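Local coordinates for protein probable aminotransferase (Pseudomonas aeruginosa, PDB 5YKR) that is probably a class-III aminotransferase, a homodimeric enzyme of the pyridoxal-phosphate-dependent family that carries its cofactor covalently bound, at residues M88-A99 against A341-Y352; V135-F145 against F325-L336. All coordinates share one frame; numbering follows the deposited sequence.

Contact 1 (M88-A99 against A341-Y352)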
loop_
_atom_site.group_PDB
_atom_site.type_symbol
_atom_site.label_atom_id
_atom_site.label_comp_id
_atom_site.label_asym_id
_atom_site.label_seq_id
_atom_site.Cartn_x
_atom_site.Cartn_y
_atom_site.Cartn_z
ATOM N N MET A 88 10.409 -11.540 8.600
ATOM C CA MET A 88 11.125 -11.573 9.866
ATOM C C MET A 88 11.022 -12.884 10.640
ATOM O O MET A 88 11.997 -13.278 11.321
ATOM C CB MET A 88 10.606 -10.426 10.763
ATOM C CG MET A 88 11.104 -10.488 12.183
ATOM S SD MET A 88 10.623 -9.019 13.066
ATOM C CE MET A 88 11.233 -9.496 14.643
ATOM N N PHE A 89 9.863 -13.528 10.586
ATOM C CA PHE A 89 9.702 -14.807 11.296
ATOM C C PHE A 89 9.969 -16.048 10.484
ATOM O O PHE A 89 9.656 -17.156 10.923
ATOM C CB PHE A 89 8.347 -14.842 12.021
ATOM C CG PHE A 89 8.212 -13.737 13.005
ATOM C CD1 PHE A 89 8.733 -13.901 14.287
ATOM C CD2 PHE A 89 7.598 -12.544 12.655
ATOM C CE1 PHE A 89 8.720 -12.880 15.171
ATOM C CE2 PHE A 89 7.611 -11.475 13.557
ATOM C CZ PHE A 89 8.166 -11.691 14.812
ATOM N N GLY A 90 10.626 -15.849 9.332
ATOM C CA GLY A 90 10.971 -16.925 8.412
ATOM C C GLY A 90 10.071 -16.970 7.196
ATOM O O GLY A 90 8.951 -16.404 7.163
ATOM N N HIS A 91 10.547 -17.661 6.181
ATOM C CA HIS A 91 9.758 -17.923 4.997
ATOM C C HIS A 91 8.787 -19.057 5.239
ATOM O O HIS A 91 9.143 -20.056 5.868
ATOM C CB HIS A 91 10.675 -18.233 3.829
ATOM C CG HIS A 91 11.616 -17.127 3.518
ATOM N ND1 HIS A 91 11.197 -15.889 3.101
ATOM C CD2 HIS A 91 12.964 -17.062 3.640
ATOM C CE1 HIS A 91 12.261 -15.120 2.916
ATOM N NE2 HIS A 91 13.357 -15.796 3.257
ATOM N N ALA A 92 7.578 -18.940 4.662
ATOM C CA ALA A 92 6.665 -20.071 4.634
ATOM C C ALA A 92 6.373 -20.659 6.038
ATOM O O ALA A 92 6.379 -21.891 6.228
ATOM C CB ALA A 92 7.195 -21.159 3.683
ATOM N N GLN A 93 6.147 -19.796 7.014
ATOM C CA GLN A 93 5.686 -20.273 8.348
ATOM C C GLN A 93 4.427 -21.091 8.159
ATOM O O GLN A 93 3.466 -20.630 7.562
ATOM C CB GLN A 93 5.404 -19.073 9.265
ATOM C CG GLN A 93 6.511 -18.580 10.136
ATOM C CD GLN A 93 6.849 -19.466 11.298
ATOM O OE1 GLN A 93 6.183 -20.513 11.582
ATOM N NE2 GLN A 93 7.920 -19.053 12.013
ATOM N N PRO A 94 4.414 -22.361 8.617
ATOM C CA PRO A 94 3.315 -23.214 8.240
ATOM C C PRO A 94 1.919 -22.730 8.681
ATOM O O PRO A 94 0.963 -22.832 7.890
ATOM C CB PRO A 94 3.654 -24.555 8.887
ATOM C CG PRO A 94 5.073 -24.499 9.111
ATOM C CD PRO A 94 5.529 -23.102 9.215
ATOM N N ALA A 95 1.798 -22.178 9.898
ATOM C CA ALA A 95 0.483 -21.736 10.324
ATOM C C ALA A 95 -0.022 -20.569 9.462
ATOM O O ALA A 95 -1.237 -20.436 9.199
ATOM C CB ALA A 95 0.495 -21.315 11.775
ATOM N N VAL A 96 0.907 -19.706 9.054
ATOM C CA VAL A 96 0.566 -18.530 8.324
ATOM C C VAL A 96 0.245 -18.881 6.882
ATOM O O VAL A 96 -0.794 -18.456 6.339
ATOM C CB VAL A 96 1.653 -17.444 8.426
ATOM C CG1 VAL A 96 1.276 -16.184 7.649
ATOM C CG2 VAL A 96 1.955 -17.093 9.882
ATOM N N ALA A 97 1.070 -19.709 6.266
ATOM C CA ALA A 97 0.783 -20.198 4.916
ATOM C C ALA A 97 -0.525 -20.964 4.839
ATOM O O ALA A 97 -1.306 -20.771 3.894
ATOM C CB ALA A 97 1.914 -21.044 4.386
ATOM N N ASP A 98 -0.801 -21.794 5.858
ATOM C CA ASP A 98 -2.051 -22.532 5.911
ATOM C C ASP A 98 -3.257 -21.605 6.031
ATOM O O ASP A 98 -4.292 -21.818 5.378
ATOM C CB ASP A 98 -2.080 -23.557 7.055
ATOM C CG ASP A 98 -1.221 -24.812 6.770
ATOM O OD1 ASP A 98 -0.693 -25.025 5.628
ATOM O OD2 ASP A 98 -1.075 -25.571 7.747
ATOM N N ALA A 99 -3.121 -20.565 6.878
ATOM C CA ALA A 99 -4.208 -19.608 7.063
ATOM C C ALA A 99 -4.479 -18.841 5.753
ATOM O O ALA A 99 -5.648 -18.585 5.394
ATOM C CB ALA A 99 -3.896 -18.640 8.166
ATOM N N ALA A 341 -2.978 -15.796 12.393
ATOM C CA ALA A 341 -2.003 -16.855 12.534
ATOM C C ALA A 341 -0.683 -16.355 13.069
ATOM O O ALA A 341 -0.027 -17.005 13.888
ATOM C CB ALA A 341 -1.805 -17.551 11.203
ATOM N N THR A 342 -0.237 -15.189 12.594
ATOM C CA THR A 342 1.010 -14.652 13.055
ATOM C C THR A 342 1.015 -14.355 14.536
ATOM O O THR A 342 1.965 -14.739 15.268
ATOM C CB THR A 342 1.352 -13.381 12.224
ATOM O OG1 THR A 342 1.506 -13.747 10.852
ATOM C CG2 THR A 342 2.624 -12.722 12.741
ATOM N N PHE A 343 -0.002 -13.633 15.011
ATOM C CA PHE A 343 -0.042 -13.286 16.405
ATOM C C PHE A 343 -0.306 -14.486 17.324
ATOM O O PHE A 343 0.254 -14.574 18.423
ATOM C CB PHE A 343 -1.056 -12.191 16.671
ATOM C CG PHE A 343 -0.735 -10.874 15.988
ATOM C CD1 PHE A 343 0.510 -10.280 16.145
ATOM C CD2 PHE A 343 -1.684 -10.202 15.249
ATOM C CE1 PHE A 343 0.822 -9.061 15.537
ATOM C CE2 PHE A 343 -1.406 -8.964 14.663
ATOM C CZ PHE A 343 -0.149 -8.427 14.784
ATOM N N ALA A 344 -1.125 -15.417 16.862
ATOM C CA ALA A 344 -1.494 -16.576 17.742
ATOM C C ALA A 344 -0.390 -17.625 17.795
ATOM O O ALA A 344 -0.164 -18.235 18.836
ATOM C CB ALA A 344 -2.772 -17.200 17.258
ATOM N N GLU A 345 0.268 -17.858 16.659
ATOM C CA GLU A 345 1.140 -19.016 16.503
ATOM C C GLU A 345 2.605 -18.725 16.304
ATOM O O GLU A 345 3.426 -19.617 16.562
ATOM C CB GLU A 345 0.649 -19.911 15.357
ATOM C CG GLU A 345 -0.811 -20.287 15.435
ATOM C CD GLU A 345 -1.174 -21.159 16.615
ATOM O OE1 GLU A 345 -0.292 -21.893 17.134
ATOM O OE2 GLU A 345 -2.336 -21.092 17.013
ATOM N N VAL A 346 2.963 -17.506 15.887
ATOM C CA VAL A 346 4.337 -17.228 15.474
ATOM C C VAL A 346 5.078 -16.281 16.423
ATOM O O VAL A 346 6.178 -16.554 16.828
ATOM C CB VAL A 346 4.359 -16.692 14.024
ATOM C CG1 VAL A 346 5.758 -16.340 13.576
ATOM C CG2 VAL A 346 3.759 -17.720 13.080
ATOM N N MET A 347 4.483 -15.132 16.734
ATOM C CA MET A 347 5.118 -14.065 17.524
ATOM C C MET A 347 4.945 -14.330 19.005
ATOM O O MET A 347 4.289 -13.568 19.722
ATOM C CB MET A 347 4.497 -12.722 17.124
ATOM C CG MET A 347 4.854 -12.316 15.745
ATOM S SD MET A 347 4.191 -10.748 15.219
ATOM C CE MET A 347 4.880 -9.627 16.400
ATOM N N THR A 348 5.527 -15.440 19.445
ATOM C CA THR A 348 5.395 -15.916 20.805
ATOM C C THR A 348 6.655 -15.648 21.627
ATOM O O THR A 348 7.723 -15.378 21.109
ATOM C CB THR A 348 5.133 -17.431 20.828
ATOM O OG1 THR A 348 6.298 -18.094 20.299
ATOM C CG2 THR A 348 3.901 -17.746 20.025
ATOM N N GLU A 349 6.505 -15.776 22.944
ATOM C CA GLU A 349 7.655 -15.617 23.850
ATOM C C GLU A 349 8.722 -16.659 23.497
ATOM O O GLU A 349 9.906 -16.349 23.506
ATOM C CB GLU A 349 7.225 -15.806 25.327
ATOM C CG GLU A 349 8.357 -15.735 26.351
ATOM C CD GLU A 349 7.828 -15.793 27.792
ATOM O OE1 GLU A 349 7.399 -14.713 28.249
ATOM O OE2 GLU A 349 7.800 -16.879 28.469
ATOM N N ASP A 350 8.320 -17.895 23.193
ATOM C CA ASP A 350 9.301 -18.934 22.872
ATOM C C ASP A 350 10.069 -18.621 21.584
ATOM O O ASP A 350 11.278 -18.856 21.472
ATOM C CB ASP A 350 8.635 -20.318 22.719
ATOM C CG ASP A 350 8.167 -20.943 24.013
ATOM O OD1 ASP A 350 8.539 -20.508 25.107
ATOM O OD2 ASP A 350 7.401 -21.960 23.944
ATOM N N ALA A 351 9.346 -18.091 20.602
ATOM C CA ALA A 351 9.970 -17.728 19.322
ATOM C C ALA A 351 11.043 -16.656 19.571
ATOM O O ALA A 351 12.172 -16.749 19.077
ATOM C CB ALA A 351 8.937 -17.235 18.338
ATOM N N TYR A 352 10.646 -15.626 20.318
ATOM C CA TYR A 352 11.581 -14.547 20.585
ATOM C C TYR A 352 12.779 -15.027 21.422
ATOM O O TYR A 352 13.888 -14.579 21.223
ATOM C CB TYR A 352 10.891 -13.355 21.195
ATOM C CG TYR A 352 10.245 -12.414 20.191
ATOM C CD1 TYR A 352 8.913 -12.567 19.798
ATOM C CD2 TYR A 352 10.937 -11.326 19.702
ATOM C CE1 TYR A 352 8.307 -11.665 18.926
ATOM C CE2 TYR A 352 10.354 -10.455 18.800
ATOM C CZ TYR A 352 9.050 -10.606 18.430
ATOM O OH TYR A 352 8.468 -9.675 17.602
#

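Contact 2 (V135-F145 against F325-L336)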
loop_
_atom_site.group_PDB
_atom_site.type_symbol
_atom_site.label_atom_id
_atom_site.label_comp_id
_atom_site.label_asym_id
_atom_site.label_seq_id
_atom_site.Cartn_x
_atom_site.Cartn_y
_atom_site.Cartn_z
ATOM N N VAL A 135 -6.261 -1.174 9.963
ATOM C CA VAL A 135 -5.321 -1.883 9.071
ATOM C C VAL A 135 -5.134 -1.130 7.790
ATOM O O VAL A 135 -6.099 -0.562 7.243
ATOM C CB VAL A 135 -5.851 -3.295 8.749
ATOM C CG1 VAL A 135 -4.946 -4.083 7.820
ATOM C CG2 VAL A 135 -6.105 -4.066 10.012
ATOM N N THR A 136 -3.916 -1.110 7.307
ATOM C CA THR A 136 -3.547 -0.538 6.005
ATOM C C THR A 136 -2.859 -1.606 5.127
ATOM O O THR A 136 -2.616 -2.734 5.590
ATOM C CB THR A 136 -2.640 0.668 6.158
ATOM O OG1 THR A 136 -1.400 0.200 6.687
ATOM C CG2 THR A 136 -3.254 1.768 7.008
ATOM N N THR A 137 -2.447 -1.222 3.923
ATOM C CA THR A 137 -1.645 -2.139 3.065
ATOM C C THR A 137 -0.151 -1.939 3.183
ATOM O O THR A 137 0.590 -2.636 2.493
ATOM C CB THR A 137 -2.136 -2.073 1.604
ATOM O OG1 THR A 137 -2.050 -0.752 1.119
ATOM C CG2 THR A 137 -3.558 -2.545 1.481
ATOM N N SER A 138 0.292 -1.017 4.027
ATOM C CA SER A 138 1.762 -0.828 4.268
ATOM C C SER A 138 2.002 0.058 5.483
ATOM O O SER A 138 1.174 0.868 5.851
ATOM C CB SER A 138 2.401 -0.143 3.075
ATOM O OG SER A 138 1.962 1.211 2.925
ATOM N N ALA A 139 3.188 -0.074 6.061
ATOM C CA ALA A 139 3.611 0.816 7.123
ATOM C C ALA A 139 3.611 2.272 6.658
ATOM O O ALA A 139 3.241 3.158 7.399
ATOM C CB ALA A 139 4.962 0.425 7.678
ATOM N N THR A 140 4.071 2.506 5.428
ATOM C CA THR A 140 3.996 3.868 4.907
ATOM C C THR A 140 2.597 4.449 5.038
ATOM O O THR A 140 2.437 5.598 5.519
ATOM C CB THR A 140 4.404 3.898 3.423
ATOM O OG1 THR A 140 5.792 3.586 3.288
ATOM C CG2 THR A 140 4.147 5.249 2.824
ATOM N N ASP A 141 1.603 3.687 4.616
ATOM C CA ASP A 141 0.253 4.215 4.637
ATOM C C ASP A 141 -0.244 4.424 6.064
ATOM O O ASP A 141 -0.949 5.387 6.339
ATOM C CB ASP A 141 -0.692 3.294 3.882
ATOM C CG ASP A 141 -0.579 3.422 2.398
ATOM O OD1 ASP A 141 0.206 4.264 1.881
ATOM O OD2 ASP A 141 -1.358 2.683 1.725
ATOM N N ALA A 142 0.110 3.520 6.984
ATOM C CA ALA A 142 -0.221 3.736 8.375
ATOM C C ALA A 142 0.329 5.080 8.868
ATOM O O ALA A 142 -0.383 5.894 9.454
ATOM C CB ALA A 142 0.236 2.582 9.253
ATOM N N ASN A 143 1.594 5.337 8.552
ATOM C CA ASN A 143 2.191 6.642 8.932
ATOM C C ASN A 143 1.485 7.813 8.249
ATOM O O ASN A 143 1.160 8.797 8.922
ATOM C CB ASN A 143 3.695 6.619 8.657
ATOM C CG ASN A 143 4.471 5.787 9.652
ATOM O OD1 ASN A 143 4.114 5.708 10.825
ATOM N ND2 ASN A 143 5.558 5.177 9.194
ATOM N N ARG A 144 1.234 7.730 6.929
ATOM C CA ARG A 144 0.574 8.836 6.233
ATOM C C ARG A 144 -0.771 9.145 6.842
ATOM O O ARG A 144 -1.171 10.319 7.006
ATOM C CB ARG A 144 0.319 8.454 4.712
ATOM C CG ARG A 144 1.574 8.296 3.913
ATOM C CD ARG A 144 1.292 8.294 2.448
ATOM N NE ARG A 144 0.394 7.275 1.903
ATOM C CZ ARG A 144 -0.673 7.514 1.167
ATOM N NH1 ARG A 144 -1.197 8.692 1.040
ATOM N NH2 ARG A 144 -1.230 6.496 0.579
ATOM N N PHE A 145 -1.525 8.080 7.119
ATOM C CA PHE A 145 -2.918 8.244 7.546
ATOM C C PHE A 145 -2.999 8.752 8.983
ATOM O O PHE A 145 -3.799 9.609 9.284
ATOM C CB PHE A 145 -3.690 6.936 7.389
ATOM C CG PHE A 145 -3.765 6.407 5.966
ATOM C CD1 PHE A 145 -3.480 7.197 4.875
ATOM C CD2 PHE A 145 -4.184 5.110 5.734
ATOM C CE1 PHE A 145 -3.543 6.691 3.593
ATOM C CE2 PHE A 145 -4.277 4.615 4.452
ATOM C CZ PHE A 145 -3.969 5.401 3.368
ATOM N N PHE A 325 -8.261 8.791 3.147
ATOM C CA PHE A 325 -7.379 7.703 3.592
ATOM C C PHE A 325 -8.199 6.400 3.531
ATOM O O PHE A 325 -9.349 6.378 3.119
ATOM C CB PHE A 325 -6.792 7.970 5.001
ATOM C CG PHE A 325 -7.776 7.949 6.138
ATOM C CD1 PHE A 325 -8.696 8.965 6.315
ATOM C CD2 PHE A 325 -7.749 6.902 7.061
ATOM C CE1 PHE A 325 -9.580 8.932 7.368
ATOM C CE2 PHE A 325 -8.624 6.862 8.131
ATOM C CZ PHE A 325 -9.560 7.866 8.271
ATOM N N GLY A 326 -7.581 5.326 3.977
ATOM C CA GLY A 326 -8.046 3.945 3.781
ATOM C C GLY A 326 -7.549 3.518 2.460
ATOM O O GLY A 326 -6.861 4.314 1.797
ATOM N N GLY A 327 -7.987 2.384 1.984
ATOM C CA GLY A 327 -7.565 1.807 0.716
ATOM C C GLY A 327 -8.453 0.584 0.442
ATOM O O GLY A 327 -8.950 -0.092 1.389
ATOM N N THR A 328 -8.660 0.278 -0.829
ATOM C CA THR A 328 -9.671 -0.717 -1.203
ATOM C C THR A 328 -9.407 -2.109 -0.657
ATOM O O THR A 328 -10.359 -2.816 -0.287
ATOM C CB THR A 328 -9.867 -0.717 -2.713
ATOM O OG1 THR A 328 -10.111 0.641 -3.182
ATOM C CG2 THR A 328 -11.000 -1.650 -3.135
ATOM N N LEU A 329 -8.138 -2.524 -0.584
ATOM C CA LEU A 329 -7.775 -3.824 -0.108
ATOM C C LEU A 329 -7.256 -3.786 1.326
ATOM O O LEU A 329 -6.829 -4.801 1.883
ATOM C CB LEU A 329 -6.806 -4.545 -1.033
ATOM C CG LEU A 329 -7.468 -5.154 -2.272
ATOM C CD1 LEU A 329 -7.881 -4.127 -3.288
ATOM C CD2 LEU A 329 -6.589 -6.189 -2.947
ATOM N N ALA A 330 -7.315 -2.607 1.965
ATOM C CA ALA A 330 -6.909 -2.535 3.364
ATOM C C ALA A 330 -7.907 -3.233 4.293
ATOM O O ALA A 330 -9.106 -3.052 4.179
ATOM C CB ALA A 330 -6.772 -1.090 3.763
ATOM N N GLY A 331 -7.373 -3.963 5.269
ATOM C CA GLY A 331 -8.201 -4.643 6.223
ATOM C C GLY A 331 -8.976 -5.803 5.656
ATOM O O GLY A 331 -10.091 -6.096 6.153
ATOM N N ASN A 332 -8.458 -6.441 4.608
ATOM C CA ASN A 332 -9.197 -7.502 3.955
ATOM C C ASN A 332 -9.125 -8.855 4.670
ATOM O O ASN A 332 -8.297 -9.073 5.547
ATOM C CB ASN A 332 -8.911 -7.565 2.454
ATOM C CG ASN A 332 -7.648 -8.203 2.036
ATOM O OD1 ASN A 332 -6.979 -8.931 2.762
ATOM N ND2 ASN A 332 -7.331 -7.945 0.748
ATOM N N ALA A 333 -10.000 -9.766 4.251
ATOM C CA ALA A 333 -10.096 -11.049 4.931
ATOM C C ALA A 333 -8.771 -11.828 4.909
ATOM O O ALA A 333 -8.396 -12.474 5.887
ATOM C CB ALA A 333 -11.204 -11.868 4.269
ATOM N N LEU A 334 -8.074 -11.746 3.788
ATOM C CA LEU A 334 -6.807 -12.491 3.666
ATOM C C LEU A 334 -5.757 -11.936 4.620
ATOM O O LEU A 334 -5.064 -12.698 5.319
ATOM C CB LEU A 334 -6.332 -12.416 2.205
ATOM C CG LEU A 334 -5.241 -13.390 1.849
ATOM C CD1 LEU A 334 -5.787 -14.796 1.915
ATOM C CD2 LEU A 334 -4.675 -13.129 0.491
ATOM N N GLN A 335 -5.631 -10.607 4.704
ATOM C CA GLN A 335 -4.713 -9.995 5.663
ATOM C C GLN A 335 -5.034 -10.404 7.083
ATOM O O GLN A 335 -4.150 -10.763 7.861
ATOM C CB GLN A 335 -4.792 -8.468 5.618
ATOM C CG GLN A 335 -4.199 -7.793 4.370
ATOM C CD GLN A 335 -4.400 -6.268 4.507
ATOM O OE1 GLN A 335 -5.501 -5.822 4.901
ATOM N NE2 GLN A 335 -3.371 -5.483 4.276
ATOM N N LEU A 336 -6.324 -10.347 7.439
ATOM C CA LEU A 336 -6.710 -10.632 8.807
ATOM C C LEU A 336 -6.446 -12.110 9.187
ATOM O O LEU A 336 -6.050 -12.414 10.321
ATOM C CB LEU A 336 -8.176 -10.248 9.048
ATOM C CG LEU A 336 -8.401 -8.806 9.539
ATOM C CD1 LEU A 336 -7.851 -8.613 10.950
ATOM C CD2 LEU A 336 -7.811 -7.742 8.634
#

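Contact 1 (M88-A99 against A341-Y352)
V96 and A341 bring two helices together: the axes of 94-99 and 341-346 approach to 9.0 Å and run roughly antiparallel at 148°, while the loop 88-93 runs past V346, the CA atoms of F89 and V346 being 7.2 Å apart. Small alanine side chains line the interface: A341 CB packs directly on the backbone at A95 O and against A99 CB (3.8 Å), and A95 CB lies alongside the CB of E345, whose chain then bends away. V346 fills the middle with both branches. Its CG1, anti to the backbone N (chi1 178°), presses on F89 CB at 3.4 Å, whereas CG2 meets V96 CG2 at 3.7 Å. The amide of Q93 folds back to the loop, Q93 NE2 giving F89 O a hydrogen bond of 2.8 Å. M347 CG makes a CH-pi contact over one face of the F89 ring, toward the rim and 3.8 Å from the centroid, with its sulfur oblique in a Met-aromatic contact; M88 CG lies over the opposite face, also toward the rim. The edge of F89 points to the face of Y352, on helix 349-372, in an offset edge-to-face pair, centroids 5.7 Å apart and planes at 69°; Y352 OH is hydrogen-bonded to I264 O. Within the class-III aminotransferase fold, this buried, apolar contact joins helix 94-104 and its preceding loop to helices 333-346 and 349-372, with an aromatic-methionine cluster around F89.

Contact 2 (V135-F145 against F325-L336)
The capping box that opens helix 333-346, N332 with Q335, lies against the end of strand 132-136. Q335 N is bonded to N332 OD1 at 2.9 Å, and Q335 OE1 accepts from N332 N in return. The long, extended glutamine also reaches across: Q335 NE2 donates to T136 O at 3.1 Å, from above the carbonyl plane and with an N-H angle of 143°. The same nitrogen is hydrogen-bonded to P293 O. V135 CG1 packs beside Q335 OE1 and against G331 N, where the small, positive-phi glycine lets the turn lie close. A330 CB rests on V135 O at 3.6 Å, and T137 CG2 touches the A330 backbone. F325 CB makes a CH-pi contact 3.6 Å from the centroid of the F145 ring, over one face near its rim; G326 N shares that face, and the F325 ring turns its edge to it in an offset edge-to-face pair, planes at 60°. T140 OG1 is hydrogen-bonded to the phosphate of the modified lysine at position 286, and T328 OG1 to such a side chain of the second subunit. The 325-332 loop thus packs on helix 139-154 and on strand 132-136, outermost in this chain's sheet beside 295-299; the V135 backbone is hydrogen-bonded to the second subunit.

From the N terminus the chain first passes 88-99, leading into helix 94-104, and then 135-145, where strand 132-136 gives way to helix 139-154. It next runs through most of the seven-stranded sheet and past the cofactor lysine before returning at 325-336, which closes contact 2; 341-352 follows at once and closes contact 1. Contact 2 is therefore nested inside the loop of contact 1. Helix 333-346 serves both, its start in contact 2 and its later turns in contact 1, with the contact centres about 20 Å apart. One helix thus ties strand 132-136, at the edge of the sheet within this chain, to helix 94-104, and both contacts also touch the second subunit.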